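Local coordinates for De Novo Protein OR329 (Artificial gene, PDB 4HXT) that is a computationally designed armadillo-type repeat protein, probably intended to assemble into a cyclic homo-oligomer, with no known natural function, at residues D15-T18 / Q19-A22; D225-V228 / Q229-Q233. One frame throughout, in Å; residues are numbered along the deposited sequence.

Interactions 1 and 2 are similar first turns of two helices, 16-30 and 226-241, near the two ends of the chain and on opposite sides of its centre, 43 Å apart between centres. Each begins with an aspartate N-cap and carries the same backbone bonding, but the cap serves the second residue after the aspartate in interaction 1 and the third in interaction 2. Interaction 1 is a surface contact in which a lysine and a glutamate make a close ion pair beside a serine and glutamine linked, weakly on the serine side, by a water. Interaction 2 is partly buried against helix 184-197; there the equivalent glutamate faces a second glutamate, and its lysine is held only loosely.

Interaction 1 (D15-T18 / Q19-A22); sequences DSET and QKEA
The charged pair of this first helical turn is E17 and K20, three residues apart, whose side chains run side by side in the same direction. K20 NZ reaches E17 OE2 at 2.6 Å, a short salt bridge in which the ammonium stands above the carboxylate plane, 37° out of it. The lysine chain bends at its third torsion (chi3 -79°), which brings K20 CE to 3.3 Å from S16 O and carries NZ back to the glutamate. With an alanine in place of K20, E17 would probably lose its close countercharge and its carboxylate would be freer to swing into solvent.

The backbone hydrogen bonds are those of a regular helix. Q19 N donates to D15 O, K20 N to S16 O at 2.8 Å, E21 N to E17 O and A22 N to T18 O, the i to i+4 pattern of an alpha-helix. The helix start is closed by D15, the N-cap: D15 OD1 accepts from E17 N at 2.8 Å through the anti side of the carboxylate, so a first-turn amide gains an acceptor that no preceding turn could supply.

Polar side chains and water form a third group. One water donates to Q19 OE1 at 3.2 Å and, weakly, to S16 OG, joining two groups that stand 4.1 Å apart. The other end of the Q19 amide is fixed by NE2 donating to L11 O, while S16 OG also bonds D57.

Around this turn, helix 16-30 is flanked by two others. S16, Q19 and K20 touch V60 of helix 58-71, and K20 also meets E59; T18 and A22 rest on L10, so the turn packs against both helix 3-10 and helix 58-71.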
loop_
_atom_site.group_PDB
_atom_site.type_symbol
_atom_site.label_atom_id
_atom_site.label_comp_id
_atom_site.label_asym_id
_atom_site.label_seq_id
_atom_site.Cartn_x
_atom_site.Cartn_y
_atom_site.Cartn_z
ATOM N N ASP A 15 -20.960 2.884 36.797
ATOM C CA ASP A 15 -20.402 1.798 37.588
ATOM C C ASP A 15 -19.347 1.079 36.749
ATOM O O ASP A 15 -19.669 0.500 35.715
ATOM C CB ASP A 15 -21.512 0.815 37.976
ATOM C CG ASP A 15 -21.044 -0.231 38.971
ATOM O OD1 ASP A 15 -19.889 -0.691 38.859
ATOM O OD2 ASP A 15 -21.836 -0.604 39.860
ATOM N N SER A 16 -18.094 1.117 37.192
ATOM C CA SER A 16 -17.013 0.454 36.461
ATOM C C SER A 16 -17.325 -1.013 36.186
ATOM O O SER A 16 -16.986 -1.532 35.123
ATOM C CB SER A 16 -15.694 0.549 37.236
ATOM O OG SER A 16 -15.082 1.811 37.051
ATOM N N GLU A 17 -17.964 -1.678 37.143
ATOM C CA GLU A 17 -18.318 -3.084 36.981
ATOM C C GLU A 17 -19.212 -3.274 35.762
ATOM O O GLU A 17 -19.015 -4.196 34.976
ATOM C CB GLU A 17 -19.045 -3.609 38.225
ATOM C CG GLU A 17 -18.217 -3.558 39.493
ATOM C CD GLU A 17 -16.882 -4.267 39.347
ATOM O OE1 GLU A 17 -16.873 -5.502 39.154
ATOM O OE2 GLU A 17 -15.840 -3.580 39.423
ATOM N N THR A 18 -20.199 -2.397 35.617
ATOM C CA THR A 18 -21.119 -2.471 34.491
ATOM C C THR A 18 -20.368 -2.169 33.194
ATOM O O THR A 18 -20.529 -2.867 32.197
ATOM C CB THR A 18 -22.267 -1.458 34.652
ATOM O OG1 THR A 18 -22.920 -1.682 35.908
ATOM C CG2 THR A 18 -23.278 -1.605 33.523
ATOM N N GLN A 19 -19.542 -1.128 33.222
ATOM C CA GLN A 19 -18.770 -0.724 32.053
ATOM C C GLN A 19 -17.841 -1.826 31.554
ATOM O O GLN A 19 -17.846 -2.172 30.372
ATOM C CB GLN A 19 -17.920 0.500 32.371
ATOM C CG GLN A 19 -18.684 1.793 32.528
ATOM C CD GLN A 19 -17.741 2.967 32.633
ATOM O OE1 GLN A 19 -16.898 3.015 33.525
ATOM N NE2 GLN A 19 -17.863 3.914 31.709
ATOM N N LYS A 20 -17.027 -2.356 32.467
ATOM C CA LYS A 20 -16.070 -3.420 32.163
ATOM C C LYS A 20 -16.750 -4.624 31.541
ATOM O O LYS A 20 -16.260 -5.210 30.571
ATOM C CB LYS A 20 -15.352 -3.881 33.424
ATOM C CG LYS A 20 -14.436 -2.844 34.034
ATOM C CD LYS A 20 -13.717 -3.378 35.269
ATOM C CE LYS A 20 -14.611 -3.365 36.503
ATOM N NZ LYS A 20 -13.847 -3.745 37.727
ATOM N N GLU A 21 -17.879 -5.004 32.129
ATOM C CA GLU A 21 -18.697 -6.130 31.718
ATOM C C GLU A 21 -19.307 -5.914 30.335
ATOM O O GLU A 21 -19.372 -6.840 29.528
ATOM C CB GLU A 21 -19.832 -6.327 32.748
ATOM C CG GLU A 21 -20.691 -7.596 32.526
ATOM C CD GLU A 21 -19.858 -8.862 32.535
ATOM O OE1 GLU A 21 -18.688 -8.805 32.984
ATOM O OE2 GLU A 21 -20.383 -9.908 32.099
ATOM N N ALA A 22 -19.797 -4.705 30.068
ATOM C CA ALA A 22 -20.366 -4.393 28.758
ATOM C C ALA A 22 -19.266 -4.449 27.695
ATOM O O ALA A 22 -19.456 -5.022 26.619
ATOM C CB ALA A 22 -21.018 -3.002 28.771
HETATM O O HOH W 1 -16.949 4.502 36.388
#

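Interaction 2 (D225-V228 / Q229-Q233); sequences DSEV and QKEAQ
E227 lies across both K230 and E231, and its two carboxylate oxygens face different partners. CG stands anti to the backbone N (chi1 165°) and the chain then bends, carrying the carboxylate along the helix toward the following turn. E227 OE1 meets the lysine end, with K230 CE at 3.3 Å and K230 NZ at 3.6 Å, a long salt bridge. E227 OE2 faces the second glutamate, 2.9 Å from E231 OE2; the two carboxylate planes are turned 54° against each other. E231 CG also packs on E227 OE2, at 3.2 Å.

Q229 extends back along the helix start, its CG 3.6 Å from D225 O and its OE1 beside S226 CA, while NE2 donates to L221 O. D225 caps the helix: D225 OD2 accepts from V228 N at 2.9 Å through the anti lone pair. V228 and A232, one turn apart, both pack on L220.

Two carboxylates this close would probably repel if both were charged. K230 lies beside one glutamate and R234 forms a salt bridge with E231 OE1, so the cations probably offset part of the repulsion; K188 of helix 184-197, whose side chain touches E227, may add to this. The closeness may also raise the pKa of one of the two, the more so because E231 is buried against A191 and A195 of the same helix.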
loop_
_atom_site.group_PDB
_atom_site.type_symbol
_atom_site.label_atom_id
_atom_site.label_comp_id
_atom_site.label_asym_id
_atom_site.label_seq_id
_atom_site.Cartn_x
_atom_site.Cartn_y
_atom_site.Cartn_z
ATOM N N ASP A 225 13.161 -23.169 13.746
ATOM C CA ASP A 225 11.810 -22.646 13.549
ATOM C C ASP A 225 11.681 -22.263 12.075
ATOM O O ASP A 225 12.276 -21.281 11.631
ATOM C CB ASP A 225 11.585 -21.408 14.422
ATOM C CG ASP A 225 10.149 -20.915 14.378
ATOM O OD1 ASP A 225 9.369 -21.270 15.286
ATOM O OD2 ASP A 225 9.796 -20.184 13.430
ATOM N N SER A 226 10.898 -23.033 11.325
ATOM C CA SER A 226 10.714 -22.792 9.896
ATOM C C SER A 226 10.193 -21.400 9.537
ATOM O O SER A 226 10.536 -20.862 8.485
ATOM C CB SER A 226 9.781 -23.851 9.301
ATOM O OG SER A 226 8.495 -23.775 9.885
ATOM N N GLU A 227 9.358 -20.824 10.396
ATOM C CA GLU A 227 8.815 -19.492 10.140
ATOM C C GLU A 227 9.941 -18.463 10.192
ATOM O O GLU A 227 9.994 -17.550 9.371
ATOM C CB GLU A 227 7.738 -19.153 11.171
ATOM C CG GLU A 227 7.343 -17.679 11.242
ATOM C CD GLU A 227 6.786 -17.139 9.939
ATOM O OE1 GLU A 227 6.381 -17.948 9.075
ATOM O OE2 GLU A 227 6.741 -15.899 9.785
ATOM N N VAL A 228 10.839 -18.616 11.160
ATOM C CA VAL A 228 11.970 -17.704 11.291
ATOM C C VAL A 228 12.864 -17.874 10.072
ATOM O O VAL A 228 13.328 -16.898 9.488
ATOM C CB VAL A 228 12.797 -18.001 12.554
ATOM C CG1 VAL A 228 14.018 -17.085 12.604
ATOM C CG2 VAL A 228 11.943 -17.805 13.793
ATOM N N GLN A 229 13.112 -19.125 9.694
ATOM C CA GLN A 229 13.940 -19.405 8.531
ATOM C C GLN A 229 13.329 -18.762 7.305
ATOM O O GLN A 229 14.011 -18.087 6.545
ATOM C CB GLN A 229 14.045 -20.909 8.274
ATOM C CG GLN A 229 14.899 -21.678 9.247
ATOM C CD GLN A 229 14.997 -23.143 8.858
ATOM O OE1 GLN A 229 14.002 -23.871 8.881
ATOM N NE2 GLN A 229 16.194 -23.579 8.484
ATOM N N LYS A 230 12.035 -18.999 7.110
ATOM C CA LYS A 230 11.322 -18.460 5.964
ATOM C C LYS A 230 11.414 -16.940 5.899
ATOM O O LYS A 230 11.619 -16.377 4.825
ATOM C CB LYS A 230 9.856 -18.893 5.998
ATOM C CG LYS A 230 9.051 -18.426 4.794
ATOM C CD LYS A 230 7.660 -19.049 4.755
ATOM C CE LYS A 230 6.792 -18.587 5.914
ATOM N NZ LYS A 230 5.422 -19.174 5.845
ATOM N N GLU A 231 11.257 -16.275 7.039
ATOM C CA GLU A 231 11.345 -14.812 7.058
ATOM C C GLU A 231 12.787 -14.363 6.817
ATOM O O GLU A 231 13.031 -13.391 6.100
ATOM C CB GLU A 231 10.863 -14.255 8.399
ATOM C CG GLU A 231 9.376 -14.446 8.688
ATOM C CD GLU A 231 8.469 -13.777 7.665
ATOM O OE1 GLU A 231 8.908 -12.815 6.997
ATOM O OE2 GLU A 231 7.303 -14.208 7.539
ATOM N N ALA A 232 13.746 -15.075 7.406
ATOM C CA ALA A 232 15.149 -14.718 7.232
ATOM C C ALA A 232 15.536 -14.824 5.766
ATOM O O ALA A 232 16.294 -13.997 5.267
ATOM C CB ALA A 232 16.046 -15.618 8.089
ATOM N N GLN A 233 15.024 -15.843 5.074
ATOM C CA GLN A 233 15.327 -16.017 3.652
ATOM C C GLN A 233 14.721 -14.900 2.817
ATOM O O GLN A 233 15.357 -14.387 1.899
ATOM C CB GLN A 233 14.811 -17.366 3.140
ATOM C CG GLN A 233 15.774 -18.524 3.364
ATOM C CD GLN A 233 15.233 -19.858 2.869
ATOM O OE1 GLN A 233 14.583 -19.931 1.824
ATOM N NE2 GLN A 233 15.519 -20.924 3.608
#